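Local coordinates for concanavalin A-like lectin protein kinase family protein (Theobroma cacao, PDB 6CTH) that probably transfers phosphate from ATP to proteins, as a plant lectin receptor-like kinase, and binds an oxindole inhibitor and magnesium in its kinase domain, at residues K257-H271 and V283-P297. Residues are numbered along the deposited sequence; the frame is centred on the assembly and turned at random.
Sequences KQLECLVMVGLWCAH and VIQVLNFEAPLPNLP. With ACT (acetate ion), chain D.
P294 rests CB on one face of the W268 indole, 3.6 Å from the centroid of the five-membered ring and 14° off its normal, a CH-pi contact. Chi1 of W268, -169°, carries the indole out to residues 283-297, where its CZ3 meets V286 CG2 at 3.7 Å. L296 follows P294 along the helix: its CD1 touches L267 CB and M264 O. L293 lays CD1 across the sulfur of M264 and CD2 against C261. C261 SG lies beside V286 CG1 and obliquely to the F289 ring, a sulfur-aromatic contact. Toward the N-terminal end of helix 256-269, the F289 ring is covered on one face by the aliphatic chain of K257, whose CE lies 3.8 Å from the ring centroid. A bend at chi4, 55°, brings NZ to 4.3 Å from that centroid, an off-centre cation-pi contact. Q258 CG meets the ring edge.

These contacts belong to the C-terminal lobe of the kinase fold, where helix 256-269 and the last helix, 280-287, run nearly antiparallel, their local axes 10.2 Å apart. Between them V265 fits against V283, V286 and L287, with CG2 3.6 Å from V286 CG1. A Schellman motif with F289 at positive phi ends the second helix and turns the chain back to run along the flank of the first.

Y116 of helix 112-132 hydrogen-bonds L287 O, and W112 NE1 hydrogen-bonds Q258 OE1. W234 NE1 hydrogen-bonds P297 O and its ring meets H271 edge-to-face. An acetate ion, probably from the crystallisation liquor, accepts a hydrogen bond from N295 N at OXT, 2.9 Å.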
loop_
_atom_site.group_PDB
_atom_site.type_symbol
_atom_site.label_atom_id
_atom_site.label_comp_id
_atom_site.label_asym_id
_atom_site.label_seq_id
_atom_site.Cartn_x
_atom_site.Cartn_y
_atom_site.Cartn_z
ATOM N N LYS A 257 13.735 -18.074 -9.104
ATOM C CA LYS A 257 13.029 -17.701 -10.316
ATOM C C LYS A 257 11.957 -16.604 -10.017
ATOM O O LYS A 257 11.810 -15.645 -10.771
ATOM C CB LYS A 257 12.379 -18.956 -10.853
ATOM C CG LYS A 257 11.692 -18.824 -12.178
ATOM C CD LYS A 257 10.889 -20.100 -12.470
ATOM C CE LYS A 257 9.940 -19.897 -13.634
ATOM N NZ LYS A 257 10.692 -19.423 -14.841
ATOM N N GLN A 258 11.237 -16.776 -8.913
ATOM C CA GLN A 258 10.212 -15.807 -8.470
ATOM C C GLN A 258 10.876 -14.562 -7.939
ATOM O O GLN A 258 10.379 -13.465 -8.134
ATOM C CB GLN A 258 9.272 -16.416 -7.417
ATOM C CG GLN A 258 8.305 -17.458 -7.967
ATOM C CD GLN A 258 7.399 -18.078 -6.917
ATOM O OE1 GLN A 258 7.582 -17.911 -5.717
ATOM N NE2 GLN A 258 6.412 -18.809 -7.377
ATOM N N LEU A 259 12.041 -14.698 -7.302
ATOM C CA LEU A 259 12.736 -13.523 -6.796
ATOM C C LEU A 259 13.200 -12.662 -7.943
ATOM O O LEU A 259 13.047 -11.451 -7.903
ATOM C CB LEU A 259 13.950 -13.885 -5.920
ATOM C CG LEU A 259 14.841 -12.712 -5.519
ATOM C CD1 LEU A 259 14.126 -11.649 -4.687
ATOM C CD2 LEU A 259 16.034 -13.268 -4.756
ATOM N N GLU A 260 13.794 -13.292 -8.961
ATOM C CA GLU A 260 14.220 -12.578 -10.131
ATOM C C GLU A 260 13.057 -11.845 -10.756
ATOM O O GLU A 260 13.173 -10.690 -11.165
ATOM C CB GLU A 260 14.803 -13.563 -11.179
ATOM C CG GLU A 260 15.305 -12.899 -12.440
ATOM C CD GLU A 260 15.969 -13.907 -13.383
ATOM O OE1 GLU A 260 15.287 -14.862 -13.789
ATOM O OE2 GLU A 260 17.168 -13.740 -13.626
ATOM N N CYS A 261 11.945 -12.551 -10.855
ATOM C CA CYS A 261 10.778 -12.007 -11.512
ATOM C C CYS A 261 10.262 -10.803 -10.750
ATOM O O CYS A 261 9.964 -9.781 -11.352
ATOM C CB CYS A 261 9.711 -13.063 -11.608
ATOM S SG CYS A 261 8.326 -12.502 -12.609
ATOM N N LEU A 262 10.180 -10.944 -9.437
ATOM C CA LEU A 262 9.732 -9.851 -8.561
ATOM C C LEU A 262 10.624 -8.648 -8.674
ATOM O O LEU A 262 10.135 -7.539 -8.800
ATOM C CB LEU A 262 9.599 -10.309 -7.106
ATOM C CG LEU A 262 9.018 -9.281 -6.118
ATOM C CD1 LEU A 262 7.663 -8.767 -6.563
ATOM C CD2 LEU A 262 8.870 -9.879 -4.728
ATOM N N VAL A 263 11.946 -8.853 -8.649
ATOM C CA VAL A 263 12.867 -7.733 -8.761
ATOM C C VAL A 263 12.765 -7.048 -10.103
ATOM O O VAL A 263 12.730 -5.837 -10.159
ATOM C CB VAL A 263 14.335 -8.183 -8.482
ATOM C CG1 VAL A 263 15.331 -7.112 -8.870
ATOM C CG2 VAL A 263 14.504 -8.514 -7.009
ATOM N N MET A 264 12.748 -7.808 -11.199
ATOM C CA MET A 264 12.688 -7.174 -12.506
ATOM C C MET A 264 11.352 -6.452 -12.746
ATOM O O MET A 264 11.321 -5.376 -13.345
ATOM C CB MET A 264 13.064 -8.160 -13.651
ATOM C CG MET A 264 14.589 -8.456 -13.734
ATOM S SD MET A 264 14.716 -9.856 -14.855
ATOM C CE MET A 264 14.819 -8.939 -16.389
ATOM N N VAL A 265 10.251 -7.033 -12.283
ATOM C CA VAL A 265 8.940 -6.360 -12.314
ATOM C C VAL A 265 9.004 -5.077 -11.485
ATOM O O VAL A 265 8.554 -4.038 -11.930
ATOM C CB VAL A 265 7.838 -7.312 -11.798
ATOM C CG1 VAL A 265 6.587 -6.570 -11.362
ATOM C CG2 VAL A 265 7.550 -8.374 -12.863
ATOM N N GLY A 266 9.580 -5.149 -10.300
ATOM C CA GLY A 266 9.703 -3.949 -9.477
ATOM C C GLY A 266 10.439 -2.801 -10.148
ATOM O O GLY A 266 10.007 -1.651 -10.115
ATOM N N LEU A 267 11.585 -3.109 -10.768
ATOM C CA LEU A 267 12.359 -2.059 -11.455
ATOM C C LEU A 267 11.617 -1.498 -12.659
ATOM O O LEU A 267 11.644 -0.316 -12.921
ATOM C CB LEU A 267 13.748 -2.631 -11.856
ATOM C CG LEU A 267 14.654 -3.092 -10.711
ATOM C CD1 LEU A 267 15.858 -3.798 -11.295
ATOM C CD2 LEU A 267 15.035 -1.889 -9.866
ATOM N N TRP A 268 11.003 -2.370 -13.445
ATOM C CA TRP A 268 10.191 -1.971 -14.603
ATOM C C TRP A 268 9.113 -0.982 -14.211
ATOM O O TRP A 268 8.900 0.021 -14.883
ATOM C CB TRP A 268 9.586 -3.234 -15.189
ATOM C CG TRP A 268 8.920 -3.209 -16.506
ATOM C CD1 TRP A 268 9.152 -2.356 -17.554
ATOM C CD2 TRP A 268 7.975 -4.183 -16.984
ATOM N NE1 TRP A 268 8.367 -2.723 -18.645
ATOM C CE2 TRP A 268 7.654 -3.844 -18.323
ATOM C CE3 TRP A 268 7.364 -5.303 -16.408
ATOM C CZ2 TRP A 268 6.737 -4.580 -19.100
ATOM C CZ3 TRP A 268 6.433 -6.039 -17.193
ATOM C CH2 TRP A 268 6.178 -5.685 -18.533
ATOM N N CYS A 269 8.446 -1.288 -13.103
ATOM C CA CYS A 269 7.376 -0.473 -12.545
ATOM C C CYS A 269 7.949 0.830 -12.030
ATOM O O CYS A 269 7.352 1.867 -12.209
ATOM C CB CYS A 269 6.645 -1.220 -11.423
ATOM S SG CYS A 269 5.587 -2.535 -12.079
ATOM N N ALA A 270 9.154 0.764 -11.458
ATOM C CA ALA A 270 9.801 1.939 -10.913
ATOM C C ALA A 270 10.677 2.688 -11.900
ATOM O O ALA A 270 11.546 3.487 -11.492
ATOM C CB ALA A 270 10.573 1.561 -9.650
ATOM N N HIS A 271 10.441 2.513 -13.190
ATOM C CA HIS A 271 11.247 3.202 -14.183
ATOM C C HIS A 271 11.105 4.710 -14.041
ATOM O O HIS A 271 9.992 5.206 -13.933
ATOM C CB HIS A 271 10.745 2.812 -15.571
ATOM C CG HIS A 271 11.831 2.454 -16.533
ATOM N ND1 HIS A 271 12.757 3.369 -16.983
ATOM C CD2 HIS A 271 12.134 1.283 -17.136
ATOM C CE1 HIS A 271 13.588 2.773 -17.817
ATOM N NE2 HIS A 271 13.232 1.507 -17.927
ATOM N N VAL A 283 2.030 -6.515 -15.764
ATOM C CA VAL A 283 2.730 -6.951 -14.573
ATOM C C VAL A 283 2.221 -8.295 -14.093
ATOM O O VAL A 283 3.012 -9.177 -13.801
ATOM C CB VAL A 283 2.557 -5.889 -13.426
ATOM C CG1 VAL A 283 2.956 -6.441 -12.066
ATOM C CG2 VAL A 283 3.357 -4.633 -13.767
ATOM N N ILE A 284 0.898 -8.456 -14.026
ATOM C CA ILE A 284 0.338 -9.697 -13.526
ATOM C C ILE A 284 0.710 -10.878 -14.436
ATOM O O ILE A 284 1.049 -11.956 -13.914
ATOM C CB ILE A 284 -1.194 -9.614 -13.342
ATOM C CG1 ILE A 284 -1.533 -8.635 -12.223
ATOM C CG2 ILE A 284 -1.826 -10.986 -13.059
ATOM C CD1 ILE A 284 -2.951 -8.115 -12.233
ATOM N N GLN A 285 0.688 -10.655 -15.748
ATOM C CA GLN A 285 1.081 -11.681 -16.724
ATOM C C GLN A 285 2.543 -12.128 -16.458
ATOM O O GLN A 285 2.841 -13.329 -16.439
ATOM C CB GLN A 285 0.972 -11.154 -18.182
ATOM C CG GLN A 285 -0.403 -10.759 -18.704
ATOM C CD GLN A 285 -0.326 -9.837 -19.984
ATOM O OE1 GLN A 285 -1.223 -9.024 -20.266
ATOM N NE2 GLN A 285 0.777 -9.983 -20.766
ATOM N N VAL A 286 3.446 -11.166 -16.222
ATOM C CA VAL A 286 4.857 -11.477 -15.981
ATOM C C VAL A 286 5.068 -12.220 -14.659
ATOM O O VAL A 286 5.846 -13.191 -14.604
ATOM C CB VAL A 286 5.734 -10.226 -16.078
ATOM C CG1 VAL A 286 7.178 -10.518 -15.686
ATOM C CG2 VAL A 286 5.669 -9.663 -17.486
ATOM N N LEU A 287 4.422 -11.745 -13.584
ATOM C CA LEU A 287 4.469 -12.424 -12.292
ATOM C C LEU A 287 3.991 -13.882 -12.335
ATOM O O LEU A 287 4.493 -14.719 -11.543
ATOM C CB LEU A 287 3.626 -11.656 -11.222
ATOM C CG LEU A 287 4.283 -10.332 -10.810
ATOM C CD1 LEU A 287 3.317 -9.545 -9.959
ATOM C CD2 LEU A 287 5.661 -10.450 -10.132
ATOM N N ASN A 288 3.037 -14.172 -13.225
ATOM C CA ASN A 288 2.520 -15.538 -13.417
ATOM C C ASN A 288 3.217 -16.286 -14.535
ATOM O O ASN A 288 2.731 -17.345 -14.958
ATOM C CB ASN A 288 1.011 -15.497 -13.668
ATOM C CG ASN A 288 0.251 -15.050 -12.450
ATOM O OD1 ASN A 288 -0.094 -13.875 -12.304
ATOM N ND2 ASN A 288 0.069 -15.959 -11.518
ATOM N N PHE A 289 4.307 -15.734 -15.059
ATOM C CA PHE A 289 5.129 -16.390 -16.070
ATOM C C PHE A 289 4.315 -16.739 -17.315
ATOM O O PHE A 289 4.578 -17.758 -17.969
ATOM C CB PHE A 289 5.802 -17.627 -15.469
ATOM C CG PHE A 289 6.668 -17.320 -14.281
ATOM C CD1 PHE A 289 7.904 -16.699 -14.456
ATOM C CD2 PHE A 289 6.249 -17.650 -12.993
ATOM C CE1 PHE A 289 8.710 -16.398 -13.356
ATOM C CE2 PHE A 289 7.035 -17.353 -11.894
ATOM C CZ PHE A 289 8.261 -16.724 -12.076
ATOM N N GLU A 290 3.352 -15.880 -17.644
ATOM C CA GLU A 290 2.553 -15.983 -18.853
ATOM C C GLU A 290 3.060 -15.029 -19.940
ATOM O O GLU A 290 2.538 -15.036 -21.074
ATOM C CB GLU A 290 1.067 -15.708 -18.528
ATOM C CG GLU A 290 0.452 -16.706 -17.556
ATOM C CD GLU A 290 -1.033 -16.444 -17.221
ATOM O OE1 GLU A 290 -1.818 -15.980 -18.083
ATOM O OE2 GLU A 290 -1.454 -16.744 -16.090
ATOM N N ALA A 291 4.063 -14.218 -19.630
ATOM C CA ALA A 291 4.657 -13.290 -20.597
ATOM C C ALA A 291 6.087 -13.042 -20.225
ATOM O O ALA A 291 6.441 -13.244 -19.060
ATOM C CB ALA A 291 3.883 -11.973 -20.661
ATOM N N PRO A 292 6.926 -12.571 -21.173
ATOM C CA PRO A 292 8.359 -12.495 -20.845
ATOM C C PRO A 292 8.787 -11.432 -19.846
ATOM O O PRO A 292 8.154 -10.387 -19.755
ATOM C CB PRO A 292 9.012 -12.157 -22.197
ATOM C CG PRO A 292 8.056 -12.678 -23.193
ATOM C CD PRO A 292 6.710 -12.336 -22.612
ATOM N N LEU A 293 9.927 -11.679 -19.192
ATOM C CA LEU A 293 10.564 -10.709 -18.324
ATOM C C LEU A 293 10.844 -9.452 -19.135
ATOM O O LEU A 293 11.102 -9.537 -20.331
ATOM C CB LEU A 293 11.866 -11.252 -17.722
ATOM C CG LEU A 293 11.699 -12.425 -16.740
ATOM C CD1 LEU A 293 13.051 -13.046 -16.517
ATOM C CD2 LEU A 293 11.090 -12.013 -15.412
ATOM N N PRO A 294 10.741 -8.278 -18.518
ATOM C CA PRO A 294 11.049 -7.061 -19.272
ATOM C C PRO A 294 12.541 -6.972 -19.620
ATOM O O PRO A 294 13.358 -7.460 -18.851
ATOM C CB PRO A 294 10.731 -5.943 -18.282
ATOM C CG PRO A 294 10.971 -6.575 -16.962
ATOM C CD PRO A 294 10.435 -7.981 -17.108
ATOM N N ASN A 295 12.851 -6.315 -20.726
ATOM C CA ASN A 295 14.234 -5.955 -21.082
ATOM C C ASN A 295 14.564 -4.616 -20.408
ATOM O O ASN A 295 14.064 -3.562 -20.799
ATOM C CB ASN A 295 14.437 -5.860 -22.596
ATOM C CG ASN A 295 14.577 -7.231 -23.249
ATOM O OD1 ASN A 295 14.321 -8.263 -22.611
ATOM N ND2 ASN A 295 14.965 -7.252 -24.534
ATOM N N LEU A 296 15.377 -4.689 -19.385
ATOM C CA LEU A 296 15.759 -3.498 -18.617
ATOM C C LEU A 296 17.203 -3.162 -18.916
ATOM O O LEU A 296 17.981 -4.070 -19.057
ATOM C CB LEU A 296 15.607 -3.798 -17.154
ATOM C CG LEU A 296 14.152 -4.013 -16.745
ATOM C CD1 LEU A 296 14.138 -4.347 -15.278
ATOM C CD2 LEU A 296 13.302 -2.765 -16.998
ATOM N N PRO A 297 17.550 -1.867 -19.017
ATOM C CA PRO A 297 18.964 -1.527 -19.013
ATOM C C PRO A 297 19.606 -1.866 -17.667
ATOM O O PRO A 297 18.941 -1.839 -16.621
ATOM C CB PRO A 297 18.939 -0.014 -19.254
ATOM C CG PRO A 297 17.660 0.405 -18.598
ATOM C CD PRO A 297 16.738 -0.649 -19.152
HETATM C C ACT D . 10.025 -4.935 -22.519
HETATM O O ACT D . 10.847 -4.017 -22.420
HETATM O OXT ACT D . 10.315 -6.090 -22.184
HETATM C CH3 ACT D . 8.617 -4.597 -22.892
#